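Local structure of membrane-bound lytic murein transglycosylase (Agrobacterium tumefaciens, 2PNW) at residues V115-E126 and L167-R178. The protein probably cleaves the glycan strands of peptidoglycan as a lytic transglycosylase of the MltA family, forming 1,6-anhydromuramyl ends. Numbering follows the deposited sequence.
Sequences VWRYPIYRRPPE and LRGRGLEIAWAR
Tyr118 and Ala177 form a hydrogen-bonded pair where strand 118-121 runs antiparallel to strand 173-177 within the MltA-specific insert domain. Ala177 N donates to Tyr118 O (2.8 Å), and Ala177 O accepts from Tyr118 N and, weakly, from Arg117 N. Two residues thus face one, the mark of a classic beta bulge. Pro119, which has no N-H to give, suits the neighbouring non-hydrogen-bonded pair, where its CA lies over one face of the Trp176 indole. Further along, where the second strand turns a corner at Ile174, Ile120 gives its N-H to Ala175 O and accepts from Ile174 N at its own O; its apolar side chain packs on Leu106 and Val108 of strand 96-109.

Leu167 CD1 sits over the centre of one face of the Tyr121 ring, 4.0 Å from its centroid, and Pro119 CB lies against the opposite face, nearer the rim. The Tyr121 hydroxyl reaches two waters, one shared with Leu167 N and one with Glu173 OE2. Beyond the strands, Arg170 grips Glu126 end-on: Arg170 NH2 meets Glu126 OE1 at 2.8 Å and Arg170 NH1 meets Glu126 OE2 at 2.9 Å. Leu172 CD1 lies against a face of the same guanidinium. A bend at chi2 (-84°) turns the Glu126 carboxylate toward this partner. At the far end, the aliphatic part of Arg178 covers the Trp116 indole, CD standing 4.0 Å from the six-membered ring's centroid, while Val115 CG1 lies over one face of the Arg178 guanidinium.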
loop_
_atom_site.group_PDB
_atom_site.type_symbol
_atom_site.label_atom_id
_atom_site.label_comp_id
_atom_site.label_asym_id
_atom_site.label_seq_id
_atom_site.Cartn_x
_atom_site.Cartn_y
_atom_site.Cartn_z
ATOM N N VAL A 115 23.357 -20.019 -1.012
ATOM C CA VAL A 115 23.144 -18.654 -1.503
ATOM C C VAL A 115 21.641 -18.292 -1.450
ATOM O O VAL A 115 21.270 -17.279 -0.867
ATOM C CB VAL A 115 23.659 -18.498 -2.953
ATOM C CG1 VAL A 115 23.202 -17.190 -3.562
ATOM C CG2 VAL A 115 25.213 -18.629 -3.014
ATOM N N TRP A 116 20.815 -19.125 -2.074
ATOM C CA TRP A 116 19.351 -18.916 -2.130
ATOM C C TRP A 116 18.790 -19.557 -0.894
ATOM O O TRP A 116 18.407 -20.706 -0.913
ATOM C CB TRP A 116 18.783 -19.566 -3.408
ATOM C CG TRP A 116 19.505 -19.046 -4.626
ATOM C CD1 TRP A 116 20.497 -19.682 -5.334
ATOM C CD2 TRP A 116 19.301 -17.784 -5.268
ATOM N NE1 TRP A 116 20.921 -18.885 -6.379
ATOM C CE2 TRP A 116 20.207 -17.717 -6.364
ATOM C CE3 TRP A 116 18.429 -16.704 -5.043
ATOM C CZ2 TRP A 116 20.271 -16.617 -7.216
ATOM C CZ3 TRP A 116 18.501 -15.596 -5.891
ATOM C CH2 TRP A 116 19.430 -15.558 -6.965
ATOM N N ARG A 117 18.745 -18.797 0.198
ATOM C CA ARG A 117 18.533 -19.407 1.507
ATOM C C ARG A 117 17.341 -18.830 2.252
ATOM O O ARG A 117 17.008 -19.317 3.330
ATOM C CB ARG A 117 19.818 -19.245 2.375
ATOM C CG ARG A 117 20.224 -17.790 2.566
ATOM C CD ARG A 117 21.572 -17.619 3.281
ATOM N NE ARG A 117 21.582 -18.159 4.628
ATOM C CZ ARG A 117 22.524 -17.887 5.541
ATOM N NH1 ARG A 117 22.459 -18.445 6.742
ATOM N NH2 ARG A 117 23.535 -17.060 5.260
ATOM N N TYR A 118 16.737 -17.770 1.728
ATOM C CA TYR A 118 15.680 -17.086 2.472
ATOM C C TYR A 118 14.327 -17.347 1.840
ATOM O O TYR A 118 14.017 -16.759 0.809
ATOM C CB TYR A 118 15.951 -15.577 2.530
ATOM C CG TYR A 118 17.304 -15.258 3.137
ATOM C CD1 TYR A 118 17.568 -15.573 4.479
ATOM C CD2 TYR A 118 18.320 -14.656 2.376
ATOM C CE1 TYR A 118 18.823 -15.292 5.062
ATOM C CE2 TYR A 118 19.599 -14.372 2.952
ATOM C CZ TYR A 118 19.812 -14.692 4.300
ATOM O OH TYR A 118 21.034 -14.421 4.898
ATOM N N PRO A 119 13.542 -18.239 2.455
ATOM C CA PRO A 119 12.272 -18.626 1.829
ATOM C C PRO A 119 11.262 -17.477 1.767
ATOM O O PRO A 119 11.280 -16.554 2.611
ATOM C CB PRO A 119 11.766 -19.747 2.731
ATOM C CG PRO A 119 12.410 -19.460 4.103
ATOM C CD PRO A 119 13.798 -18.961 3.719
ATOM N N ILE A 120 10.379 -17.563 0.774
ATOM C CA ILE A 120 9.216 -16.702 0.662
ATOM C C ILE A 120 8.028 -17.646 0.809
ATOM O O ILE A 120 7.953 -18.639 0.093
ATOM C CB ILE A 120 9.171 -16.026 -0.721
ATOM C CG1 ILE A 120 10.464 -15.222 -0.944
ATOM C CG2 ILE A 120 7.953 -15.115 -0.804
ATOM C CD1 ILE A 120 10.616 -14.645 -2.379
ATOM N N TYR A 121 7.129 -17.374 1.765
ATOM C CA TYR A 121 6.101 -18.350 2.135
ATOM C C TYR A 121 4.698 -17.976 1.675
ATOM O O TYR A 121 4.315 -16.800 1.745
ATOM C CB TYR A 121 6.047 -18.478 3.656
ATOM C CG TYR A 121 7.214 -19.225 4.277
ATOM C CD1 TYR A 121 7.413 -20.594 4.033
ATOM C CD2 TYR A 121 8.111 -18.557 5.127
ATOM C CE1 TYR A 121 8.494 -21.292 4.635
ATOM C CE2 TYR A 121 9.198 -19.238 5.731
ATOM C CZ TYR A 121 9.370 -20.597 5.492
ATOM O OH TYR A 121 10.432 -21.254 6.101
ATOM N N ARG A 122 3.929 -18.986 1.254
ATOM C CA ARG A 122 2.478 -18.839 1.068
ATOM C C ARG A 122 1.825 -18.902 2.435
ATOM O O ARG A 122 2.472 -19.262 3.426
ATOM C CB ARG A 122 1.876 -20.037 0.298
ATOM C CG ARG A 122 2.343 -20.287 -1.095
ATOM C CD ARG A 122 1.488 -21.457 -1.675
ATOM N NE ARG A 122 1.975 -22.793 -1.335
ATOM C CZ ARG A 122 1.384 -23.635 -0.492
ATOM N NH1 ARG A 122 0.239 -23.302 0.109
ATOM N NH2 ARG A 122 1.906 -24.841 -0.279
ATOM N N ARG A 123 0.516 -18.617 2.484
ATOM C CA ARG A 123 -0.197 -18.651 3.754
ATOM C C ARG A 123 -0.330 -20.090 4.283
ATOM O O ARG A 123 -0.879 -20.964 3.592
ATOM C CB ARG A 123 -1.586 -18.040 3.565
ATOM C CG ARG A 123 -2.376 -17.921 4.860
ATOM C CD ARG A 123 -3.778 -17.419 4.510
ATOM N NE ARG A 123 -4.580 -17.259 5.723
ATOM C CZ ARG A 123 -5.643 -16.463 5.805
ATOM N NH1 ARG A 123 -6.041 -15.751 4.742
ATOM N NH2 ARG A 123 -6.309 -16.395 6.966
ATOM N N PRO A 124 0.158 -20.345 5.515
ATOM C CA PRO A 124 -0.004 -21.668 6.152
ATOM C C PRO A 124 -1.487 -21.934 6.410
ATOM O O PRO A 124 -2.207 -21.006 6.763
ATOM C CB PRO A 124 0.714 -21.498 7.499
ATOM C CG PRO A 124 1.672 -20.332 7.282
ATOM C CD PRO A 124 0.918 -19.413 6.376
ATOM N N PRO A 125 -1.931 -23.202 6.291
ATOM C CA PRO A 125 -3.366 -23.493 6.452
ATOM C C PRO A 125 -3.864 -23.263 7.898
ATOM O O PRO A 125 -5.073 -23.159 8.127
ATOM C CB PRO A 125 -3.466 -24.984 6.070
ATOM C CG PRO A 125 -2.073 -25.536 6.387
ATOM C CD PRO A 125 -1.129 -24.421 6.036
ATOM N N GLU A 126 -2.935 -23.199 8.866
ATOM C CA GLU A 126 -3.307 -22.996 10.267
ATOM C C GLU A 126 -3.393 -21.519 10.623
ATOM O O GLU A 126 -3.708 -21.180 11.753
ATOM C CB GLU A 126 -2.367 -23.754 11.236
ATOM C CG GLU A 126 -0.945 -23.147 11.394
ATOM C CD GLU A 126 0.075 -23.586 10.312
ATOM O OE1 GLU A 126 -0.305 -24.189 9.268
ATOM O OE2 GLU A 126 1.288 -23.308 10.514
ATOM N N LEU A 167 8.582 -22.944 10.001
ATOM C CA LEU A 167 7.711 -23.362 8.870
ATOM C C LEU A 167 8.394 -24.288 7.851
ATOM O O LEU A 167 7.812 -24.625 6.811
ATOM C CB LEU A 167 7.155 -22.134 8.140
ATOM C CG LEU A 167 6.263 -21.170 8.949
ATOM C CD1 LEU A 167 5.766 -20.012 8.039
ATOM C CD2 LEU A 167 5.083 -21.881 9.604
ATOM N N ARG A 168 9.640 -24.668 8.124
ATOM C CA ARG A 168 10.427 -25.481 7.182
ATOM C C ARG A 168 9.852 -26.874 6.954
ATOM O O ARG A 168 9.263 -27.464 7.858
ATOM C CB ARG A 168 11.864 -25.677 7.700
ATOM C CG ARG A 168 12.724 -24.434 7.718
ATOM C CD ARG A 168 14.130 -24.817 8.185
ATOM N NE ARG A 168 14.900 -25.424 7.086
ATOM C CZ ARG A 168 15.883 -26.316 7.231
ATOM N NH1 ARG A 168 16.239 -26.755 8.440
ATOM N NH2 ARG A 168 16.509 -26.783 6.157
ATOM N N GLY A 169 10.063 -27.398 5.753
ATOM C CA GLY A 169 9.763 -28.799 5.464
ATOM C C GLY A 169 8.288 -29.082 5.245
ATOM O O GLY A 169 7.841 -30.226 5.368
ATOM N N ARG A 170 7.532 -28.050 4.888
ATOM C CA ARG A 170 6.084 -28.199 4.739
ATOM C C ARG A 170 5.590 -27.880 3.334
ATOM O O ARG A 170 4.386 -27.888 3.073
ATOM C CB ARG A 170 5.382 -27.327 5.785
ATOM C CG ARG A 170 5.668 -27.808 7.229
ATOM C CD ARG A 170 4.883 -27.030 8.263
ATOM N NE ARG A 170 3.456 -27.021 7.942
ATOM C CZ ARG A 170 2.611 -26.100 8.399
ATOM N NH1 ARG A 170 3.062 -25.129 9.209
ATOM N NH2 ARG A 170 1.322 -26.151 8.055
ATOM N N GLY A 171 6.527 -27.584 2.435
ATOM C CA GLY A 171 6.178 -27.252 1.058
ATOM C C GLY A 171 5.481 -25.917 0.903
ATOM O O GLY A 171 4.791 -25.688 -0.090
ATOM N N LEU A 172 5.701 -25.007 1.860
ATOM C CA LEU A 172 5.063 -23.690 1.832
ATOM C C LEU A 172 5.808 -22.601 1.071
ATOM O O LEU A 172 5.307 -21.483 0.945
ATOM C CB LEU A 172 4.784 -23.218 3.271
ATOM C CG LEU A 172 3.721 -24.015 4.041
ATOM C CD1 LEU A 172 3.756 -23.636 5.537
ATOM C CD2 LEU A 172 2.329 -23.735 3.416
ATOM N N GLU A 173 6.991 -22.912 0.536
ATOM C CA GLU A 173 7.815 -21.897 -0.108
ATOM C C GLU A 173 7.339 -21.662 -1.541
ATOM O O GLU A 173 7.055 -22.632 -2.269
ATOM C CB GLU A 173 9.307 -22.325 -0.116
ATOM C CG GLU A 173 9.884 -22.667 1.290
ATOM C CD GLU A 173 9.661 -24.097 1.755
ATOM O OE1 GLU A 173 9.097 -24.936 0.983
ATOM O OE2 GLU A 173 10.026 -24.386 2.929
ATOM N N ILE A 174 7.244 -20.392 -1.914
ATOM C CA ILE A 174 7.028 -19.950 -3.302
ATOM C C ILE A 174 8.367 -19.955 -4.056
ATOM O O ILE A 174 8.437 -20.383 -5.207
ATOM C CB ILE A 174 6.414 -18.529 -3.312
ATOM C CG1 ILE A 174 5.028 -18.538 -2.634
ATOM C CG2 ILE A 174 6.321 -17.929 -4.760
ATOM C CD1 ILE A 174 4.476 -17.154 -2.304
ATOM N N ALA A 175 9.422 -19.489 -3.384
ATOM C CA ALA A 175 10.783 -19.386 -3.927
ATOM C C ALA A 175 11.730 -19.022 -2.780
ATOM O O ALA A 175 11.271 -18.809 -1.654
ATOM C CB ALA A 175 10.865 -18.315 -5.050
ATOM N N TRP A 176 13.033 -18.927 -3.085
ATOM C CA TRP A 176 14.065 -18.571 -2.110
ATOM C C TRP A 176 14.848 -17.379 -2.603
ATOM O O TRP A 176 15.338 -17.385 -3.728
ATOM C CB TRP A 176 15.043 -19.739 -1.902
ATOM C CG TRP A 176 14.564 -20.770 -0.953
ATOM C CD1 TRP A 176 14.832 -20.836 0.403
ATOM C CD2 TRP A 176 13.746 -21.893 -1.253
ATOM N NE1 TRP A 176 14.223 -21.933 0.950
ATOM C CE2 TRP A 176 13.555 -22.601 -0.048
ATOM C CE3 TRP A 176 13.164 -22.374 -2.425
ATOM C CZ2 TRP A 176 12.816 -23.764 0.016
ATOM C CZ3 TRP A 176 12.406 -23.511 -2.361
ATOM C CH2 TRP A 176 12.226 -24.196 -1.149
ATOM N N ALA A 177 14.963 -16.355 -1.765
ATOM C CA ALA A 177 15.726 -15.141 -2.086
ATOM C C ALA A 177 17.171 -15.307 -1.578
ATOM O O ALA A 177 17.458 -16.205 -0.788
ATOM C CB ALA A 177 15.066 -13.929 -1.427
ATOM N N ARG A 178 18.069 -14.443 -2.034
ATOM C CA ARG A 178 19.472 -14.478 -1.581
ATOM C C ARG A 178 19.820 -13.290 -0.711
ATOM O O ARG A 178 20.929 -13.246 -0.158
ATOM C CB ARG A 178 20.451 -14.535 -2.774
ATOM C CG ARG A 178 20.345 -13.360 -3.723
ATOM C CD ARG A 178 21.365 -13.480 -4.888
ATOM N NE ARG A 178 22.718 -13.584 -4.349
ATOM C CZ ARG A 178 23.767 -14.084 -4.998
ATOM N NH1 ARG A 178 23.642 -14.537 -6.245
ATOM N NH2 ARG A 178 24.954 -14.129 -4.385
HETATM O O HOH W 1 22.692 -15.295 0.274
HETATM O O HOH W 2 10.496 -21.108 8.810
HETATM O O HOH W 3 11.525 -23.164 4.685
HETATM O O HOH W 4 4.398 -23.542 -2.718
#